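Long-range contact in phosphotriesterase family protein (Listeria monocytogenes serotype 4b str. H7858, PDB 3PNZ), which probably hydrolyses phosphorylated sugar lactones, using a pair of zinc ions held in an amidohydrolase-type active site: residues G17-P29 and L41-F55. Residues are numbered along the deposited sequence; the frame is centred on the assembly and turned at random.
With ZN (zinc ion), chain I.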
loop_
_atom_site.group_PDB
_atom_site.type_symbol
_atom_site.label_atom_id
_atom_site.label_comp_id
_atom_site.label_asym_id
_atom_site.label_seq_id
_atom_site.Cartn_x
_atom_site.Cartn_y
_atom_site.Cartn_z
ATOM N N GLY A 17 11.836 -11.475 1.717
ATOM C CA GLY A 17 12.854 -11.027 0.789
ATOM C C GLY A 17 12.638 -9.606 0.294
ATOM O O GLY A 17 11.958 -8.808 0.950
ATOM N N PHE A 18 13.218 -9.307 -0.864
ATOM C CA PHE A 18 13.185 -7.970 -1.447
ATOM C C PHE A 18 11.754 -7.582 -1.809
ATOM O O PHE A 18 11.097 -8.267 -2.590
ATOM C CB PHE A 18 14.092 -7.905 -2.686
ATOM C CG PHE A 18 14.324 -6.513 -3.181
ATOM C CD1 PHE A 18 15.437 -5.798 -2.777
ATOM C CD2 PHE A 18 13.422 -5.916 -4.041
ATOM C CE1 PHE A 18 15.648 -4.501 -3.221
ATOM C CE2 PHE A 18 13.629 -4.624 -4.493
ATOM C CZ PHE A 18 14.742 -3.917 -4.080
ATOM N N THR A 19 11.270 -6.481 -1.237
ATOM C CA THR A 19 9.845 -6.165 -1.278
ATOM C C THR A 19 9.565 -4.732 -1.725
ATOM O O THR A 19 10.213 -3.797 -1.248
ATOM C CB THR A 19 9.198 -6.322 0.129
ATOM O OG1 THR A 19 9.325 -7.680 0.581
ATOM C CG2 THR A 19 7.714 -5.946 0.100
ATOM N N TYR A 20 8.601 -4.575 -2.628
ATOM C CA TYR A 20 7.997 -3.266 -2.907
ATOM C C TYR A 20 6.781 -3.127 -2.009
ATOM O O TYR A 20 5.869 -3.946 -2.075
ATOM C CB TYR A 20 7.525 -3.171 -4.365
ATOM C CG TYR A 20 8.592 -2.964 -5.426
ATOM C CD1 TYR A 20 9.914 -2.690 -5.096
ATOM C CD2 TYR A 20 8.258 -3.032 -6.770
ATOM C CE1 TYR A 20 10.882 -2.503 -6.087
ATOM C CE2 TYR A 20 9.211 -2.843 -7.765
ATOM C CZ TYR A 20 10.516 -2.577 -7.423
ATOM O OH TYR A 20 11.453 -2.396 -8.428
ATOM N N SER A 21 6.744 -2.072 -1.204
ATOM C CA SER A 21 5.760 -1.958 -0.125
ATOM C C SER A 21 4.396 -1.332 -0.454
ATOM O O SER A 21 3.520 -1.317 0.403
ATOM C CB SER A 21 6.379 -1.221 1.068
ATOM O OG SER A 21 7.399 -1.999 1.669
ATOM N N HIS A 22 4.210 -0.817 -1.666
ATOM C CA HIS A 22 2.924 -0.234 -2.055
ATOM C C HIS A 22 2.806 -0.170 -3.573
ATOM O O HIS A 22 3.377 0.717 -4.206
ATOM C CB HIS A 22 2.744 1.176 -1.473
ATOM C CG HIS A 22 1.415 1.796 -1.788
ATOM N ND1 HIS A 22 0.491 2.107 -0.814
ATOM C CD2 HIS A 22 0.845 2.143 -2.968
ATOM C CE1 HIS A 22 -0.584 2.629 -1.377
ATOM N NE2 HIS A 22 -0.395 2.661 -2.682
ATOM N N GLU A 23 2.080 -1.120 -4.158
ATOM C CA GLU A 23 1.906 -1.145 -5.606
ATOM C C GLU A 23 0.476 -1.464 -6.006
ATOM O O GLU A 23 -0.358 -1.790 -5.166
ATOM C CB GLU A 23 2.836 -2.180 -6.255
ATOM C CG GLU A 23 4.322 -1.950 -6.000
ATOM C CD GLU A 23 4.848 -0.682 -6.665
ATOM O OE1 GLU A 23 4.201 -0.191 -7.618
ATOM O OE2 GLU A 23 5.920 -0.194 -6.245
ATOM N N HIS A 24 0.209 -1.359 -7.305
ATOM C CA HIS A 24 -1.027 -1.878 -7.902
ATOM C C HIS A 24 -0.638 -2.723 -9.096
ATOM O O HIS A 24 0.370 -2.457 -9.734
ATOM C CB HIS A 24 -1.962 -0.739 -8.302
ATOM C CG HIS A 24 -2.319 0.141 -7.150
ATOM N ND1 HIS A 24 -3.349 -0.151 -6.286
ATOM C CD2 HIS A 24 -1.730 1.262 -6.672
ATOM C CE1 HIS A 24 -3.405 0.771 -5.342
ATOM N NE2 HIS A 24 -2.430 1.636 -5.552
ATOM N N ILE A 25 -1.412 -3.769 -9.377
ATOM C CA ILE A 25 -0.995 -4.746 -10.379
ATOM C C ILE A 25 -2.051 -4.939 -11.464
ATOM O O ILE A 25 -1.791 -4.715 -12.651
ATOM C CB ILE A 25 -0.664 -6.100 -9.721
ATOM C CG1 ILE A 25 0.391 -5.905 -8.637
ATOM C CG2 ILE A 25 -0.160 -7.087 -10.773
ATOM C CD1 ILE A 25 0.622 -7.151 -7.772
ATOM N N VAL A 26 -3.242 -5.348 -11.055
ATOM C CA VAL A 26 -4.383 -5.411 -11.961
ATOM C C VAL A 26 -5.580 -4.821 -11.241
ATOM O O VAL A 26 -6.006 -5.333 -10.200
ATOM C CB VAL A 26 -4.717 -6.870 -12.377
ATOM C CG1 VAL A 26 -5.845 -6.885 -13.411
ATOM C CG2 VAL A 26 -3.483 -7.562 -12.928
ATOM N N CYS A 27 -6.123 -3.733 -11.777
ATOM C CA CYS A 27 -7.236 -3.073 -11.113
ATOM C C CYS A 27 -8.014 -2.193 -12.074
ATOM O O CYS A 27 -7.445 -1.604 -12.994
ATOM C CB CYS A 27 -6.749 -2.258 -9.909
ATOM S SG CYS A 27 -5.407 -1.100 -10.280
ATOM N N VAL A 28 -9.319 -2.107 -11.846
ATOM C CA VAL A 28 -10.206 -1.315 -12.690
ATOM C C VAL A 28 -11.135 -0.490 -11.795
ATOM O O VAL A 28 -12.314 -0.804 -11.646
ATOM C CB VAL A 28 -11.027 -2.222 -13.633
ATOM C CG1 VAL A 28 -11.802 -1.380 -14.662
ATOM C CG2 VAL A 28 -10.119 -3.214 -14.329
ATOM N N PRO A 29 -10.588 0.566 -11.170
ATOM C CA PRO A 29 -11.314 1.415 -10.219
ATOM C C PRO A 29 -12.624 1.929 -10.815
ATOM O O PRO A 29 -12.591 2.551 -11.873
ATOM C CB PRO A 29 -10.364 2.600 -10.001
ATOM C CG PRO A 29 -9.029 2.136 -10.419
ATOM C CD PRO A 29 -9.195 0.995 -11.380
ATOM N N LEU A 41 -6.660 2.496 -15.385
ATOM C CA LEU A 41 -7.148 1.125 -15.389
ATOM C C LEU A 41 -6.027 0.172 -15.795
ATOM O O LEU A 41 -5.574 0.176 -16.941
ATOM C CB LEU A 41 -8.341 0.979 -16.336
ATOM C CG LEU A 41 -9.420 2.059 -16.264
ATOM C CD1 LEU A 41 -10.538 1.754 -17.266
ATOM C CD2 LEU A 41 -9.979 2.216 -14.861
ATOM N N LEU A 42 -5.558 -0.638 -14.848
ATOM C CA LEU A 42 -4.575 -1.661 -15.163
ATOM C C LEU A 42 -5.350 -2.927 -15.508
ATOM O O LEU A 42 -5.569 -3.784 -14.657
ATOM C CB LEU A 42 -3.636 -1.901 -13.980
ATOM C CG LEU A 42 -2.748 -0.706 -13.613
ATOM C CD1 LEU A 42 -1.886 -1.000 -12.383
ATOM C CD2 LEU A 42 -1.876 -0.324 -14.798
ATOM N N ASP A 43 -5.772 -3.027 -16.763
ATOM C CA ASP A 43 -6.822 -3.969 -17.130
ATOM C C ASP A 43 -6.373 -5.074 -18.079
ATOM O O ASP A 43 -7.203 -5.662 -18.774
ATOM C CB ASP A 43 -7.998 -3.201 -17.736
ATOM C CG ASP A 43 -7.592 -2.366 -18.939
ATOM O OD1 ASP A 43 -6.406 -2.408 -19.338
ATOM O OD2 ASP A 43 -8.469 -1.673 -19.496
ATOM N N ASP A 44 -5.074 -5.361 -18.102
ATOM C CA ASP A 44 -4.540 -6.445 -18.930
ATOM C C ASP A 44 -3.590 -7.339 -18.138
ATOM O O ASP A 44 -2.426 -7.000 -17.932
ATOM C CB ASP A 44 -3.828 -5.888 -20.166
ATOM C CG ASP A 44 -3.468 -6.968 -21.177
ATOM O OD1 ASP A 44 -2.950 -8.038 -20.780
ATOM O OD2 ASP A 44 -3.706 -6.741 -22.381
ATOM N N LYS A 45 -4.084 -8.501 -17.721
ATOM C CA LYS A 45 -3.308 -9.407 -16.874
ATOM C C LYS A 45 -1.937 -9.753 -17.459
ATOM O O LYS A 45 -0.936 -9.777 -16.743
ATOM C CB LYS A 45 -4.123 -10.678 -16.573
ATOM C CG LYS A 45 -3.405 -11.729 -15.719
ATOM C CD LYS A 45 -2.562 -12.678 -16.571
ATOM C CE LYS A 45 -2.318 -14.005 -15.845
ATOM N NZ LYS A 45 -1.441 -14.909 -16.645
ATOM N N GLU A 46 -1.873 -10.027 -18.757
ATOM C CA GLU A 46 -0.604 -10.452 -19.339
ATOM C C GLU A 46 0.411 -9.309 -19.394
ATOM O O GLU A 46 1.616 -9.532 -19.232
ATOM C CB GLU A 46 -0.805 -11.087 -20.718
ATOM C CG GLU A 46 -1.660 -12.367 -20.699
ATOM C CD GLU A 46 -1.069 -13.491 -19.847
ATOM O OE1 GLU A 46 0.160 -13.502 -19.606
ATOM O OE2 GLU A 46 -1.843 -14.379 -19.425
ATOM N N LYS A 47 -0.073 -8.086 -19.604
ATOM C CA LYS A 47 0.818 -6.924 -19.596
ATOM C C LYS A 47 1.341 -6.634 -18.183
ATOM O O LYS A 47 2.541 -6.419 -17.993
ATOM C CB LYS A 47 0.143 -5.690 -20.209
ATOM C CG LYS A 47 -0.064 -5.803 -21.720
ATOM C CD LYS A 47 -0.715 -4.559 -22.313
ATOM C CE LYS A 47 -0.889 -4.712 -23.817
ATOM N NZ LYS A 47 -1.564 -3.539 -24.421
ATOM N N SER A 48 0.447 -6.649 -17.196
ATOM C CA SER A 48 0.875 -6.475 -15.813
ATOM C C SER A 48 1.895 -7.537 -15.456
ATOM O O SER A 48 2.912 -7.254 -14.822
ATOM C CB SER A 48 -0.310 -6.528 -14.851
ATOM O OG SER A 48 -1.251 -5.512 -15.141
ATOM N N GLN A 49 1.636 -8.766 -15.894
ATOM C CA GLN A 49 2.530 -9.875 -15.583
ATOM C C GLN A 49 3.948 -9.663 -16.114
ATOM O O GLN A 49 4.929 -10.029 -15.465
ATOM C CB GLN A 49 1.951 -11.198 -16.093
ATOM C CG GLN A 49 2.878 -12.371 -15.864
ATOM C CD GLN A 49 2.194 -13.706 -16.093
ATOM O OE1 GLN A 49 0.970 -13.817 -15.980
ATOM N NE2 GLN A 49 2.981 -14.724 -16.414
ATOM N N LEU A 50 4.071 -9.066 -17.294
ATOM C CA LEU A 50 5.392 -8.820 -17.855
ATOM C C LEU A 50 6.226 -7.897 -16.957
ATOM O O LEU A 50 7.428 -8.113 -16.792
ATOM C CB LEU A 50 5.287 -8.271 -19.275
ATOM C CG LEU A 50 4.773 -9.288 -20.299
ATOM C CD1 LEU A 50 4.388 -8.613 -21.613
ATOM C CD2 LEU A 50 5.813 -10.366 -20.530
ATOM N N ASP A 51 5.595 -6.882 -16.365
ATOM C CA ASP A 51 6.307 -6.026 -15.412
ATOM C C ASP A 51 6.685 -6.785 -14.133
ATOM O O ASP A 51 7.804 -6.669 -13.635
ATOM C CB ASP A 51 5.489 -4.782 -15.056
ATOM C CG ASP A 51 5.687 -3.642 -16.056
ATOM O OD1 ASP A 51 6.327 -2.621 -15.695
ATOM O OD2 ASP A 51 5.199 -3.768 -17.199
ATOM N N VAL A 52 5.749 -7.554 -13.595
ATOM C CA VAL A 52 6.039 -8.343 -12.401
ATOM C C VAL A 52 7.192 -9.316 -12.684
ATOM O O VAL A 52 8.068 -9.532 -11.840
ATOM C CB VAL A 52 4.787 -9.093 -11.899
ATOM C CG1 VAL A 52 5.135 -10.000 -10.715
ATOM C CG2 VAL A 52 3.705 -8.099 -11.512
ATOM N N GLN A 53 7.209 -9.884 -13.886
ATOM C CA GLN A 53 8.308 -10.765 -14.278
ATOM C C GLN A 53 9.650 -10.025 -14.338
ATOM O O GLN A 53 10.682 -10.583 -13.976
ATOM C CB GLN A 53 8.008 -11.460 -15.609
ATOM C CG GLN A 53 9.005 -12.553 -15.984
ATOM C CD GLN A 53 8.984 -13.722 -15.006
ATOM O OE1 GLN A 53 7.955 -14.373 -14.818
ATOM N NE2 GLN A 53 10.116 -13.982 -14.374
ATOM N N ASP A 54 9.645 -8.769 -14.789
ATOM C CA ASP A 54 10.867 -7.970 -14.760
ATOM C C ASP A 54 11.396 -7.851 -13.330
ATOM O O ASP A 54 12.597 -7.962 -13.084
ATOM C CB ASP A 54 10.622 -6.567 -15.318
ATOM C CG ASP A 54 10.432 -6.553 -16.823
ATOM O OD1 ASP A 54 10.925 -7.481 -17.504
ATOM O OD2 ASP A 54 9.796 -5.600 -17.327
ATOM N N PHE A 55 10.484 -7.592 -12.399
ATOM C CA PHE A 55 10.811 -7.485 -10.976
ATOM C C PHE A 55 11.440 -8.794 -10.509
ATOM O O PHE A 55 12.509 -8.803 -9.905
ATOM C CB PHE A 55 9.527 -7.176 -10.202
ATOM C CG PHE A 55 9.692 -7.078 -8.704
ATOM C CD1 PHE A 55 10.442 -6.059 -8.128
ATOM C CD2 PHE A 55 9.021 -7.966 -7.869
ATOM C CE1 PHE A 55 10.559 -5.955 -6.741
ATOM C CE2 PHE A 55 9.130 -7.874 -6.488
ATOM C CZ PHE A 55 9.899 -6.862 -5.921
HETATM ZN ZN ZN I . -1.791 3.129 -4.217
#
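S48 OG donates to I25 O at 2.7 Å, tilted 27° from the carbonyl plane, and Y282 is a second hydrogen-bonding partner of this hydroxyl. The I25 side-chain methyl CG2 meets the next turn of the same helix, 4.1 Å from V52 CG2. C27 and L42 form a single antiparallel hydrogen-bonded bridge: C27 N reaches L42 O at 2.9 Å, while the return bond from L42 N to C27 O is weak. L42 CD1 touches H24 O and H24 CB and lies 4.1 Å from C27 SG. In the TIM barrel of the amidohydrolase fold, helix 45-57 packs through F55 against Y20 of strand 19-23, and S48 and V52 hold the loop after the strand, as expected where a barrel strand is followed by its outer helix. Two turns on from S48, F55 CG stands anti to the backbone N (chi1 178°), which carries CE1 over the centre of the Y20 ring, 3.4 Å from Y20 CZ; the planes meet at 42°. F18 offers its ring edge to the same F55 carbon. The H-x-H metal motif follows: H22 NE2 and H24 NE2 each bind zinc at 2.1 Å, with carboxylated K154 and D272 as further protein ligands. H24 also has T67 as a polar partner. Farther out, Y20 OH bonds to L288 O, and D44 caps the helix through K47 N.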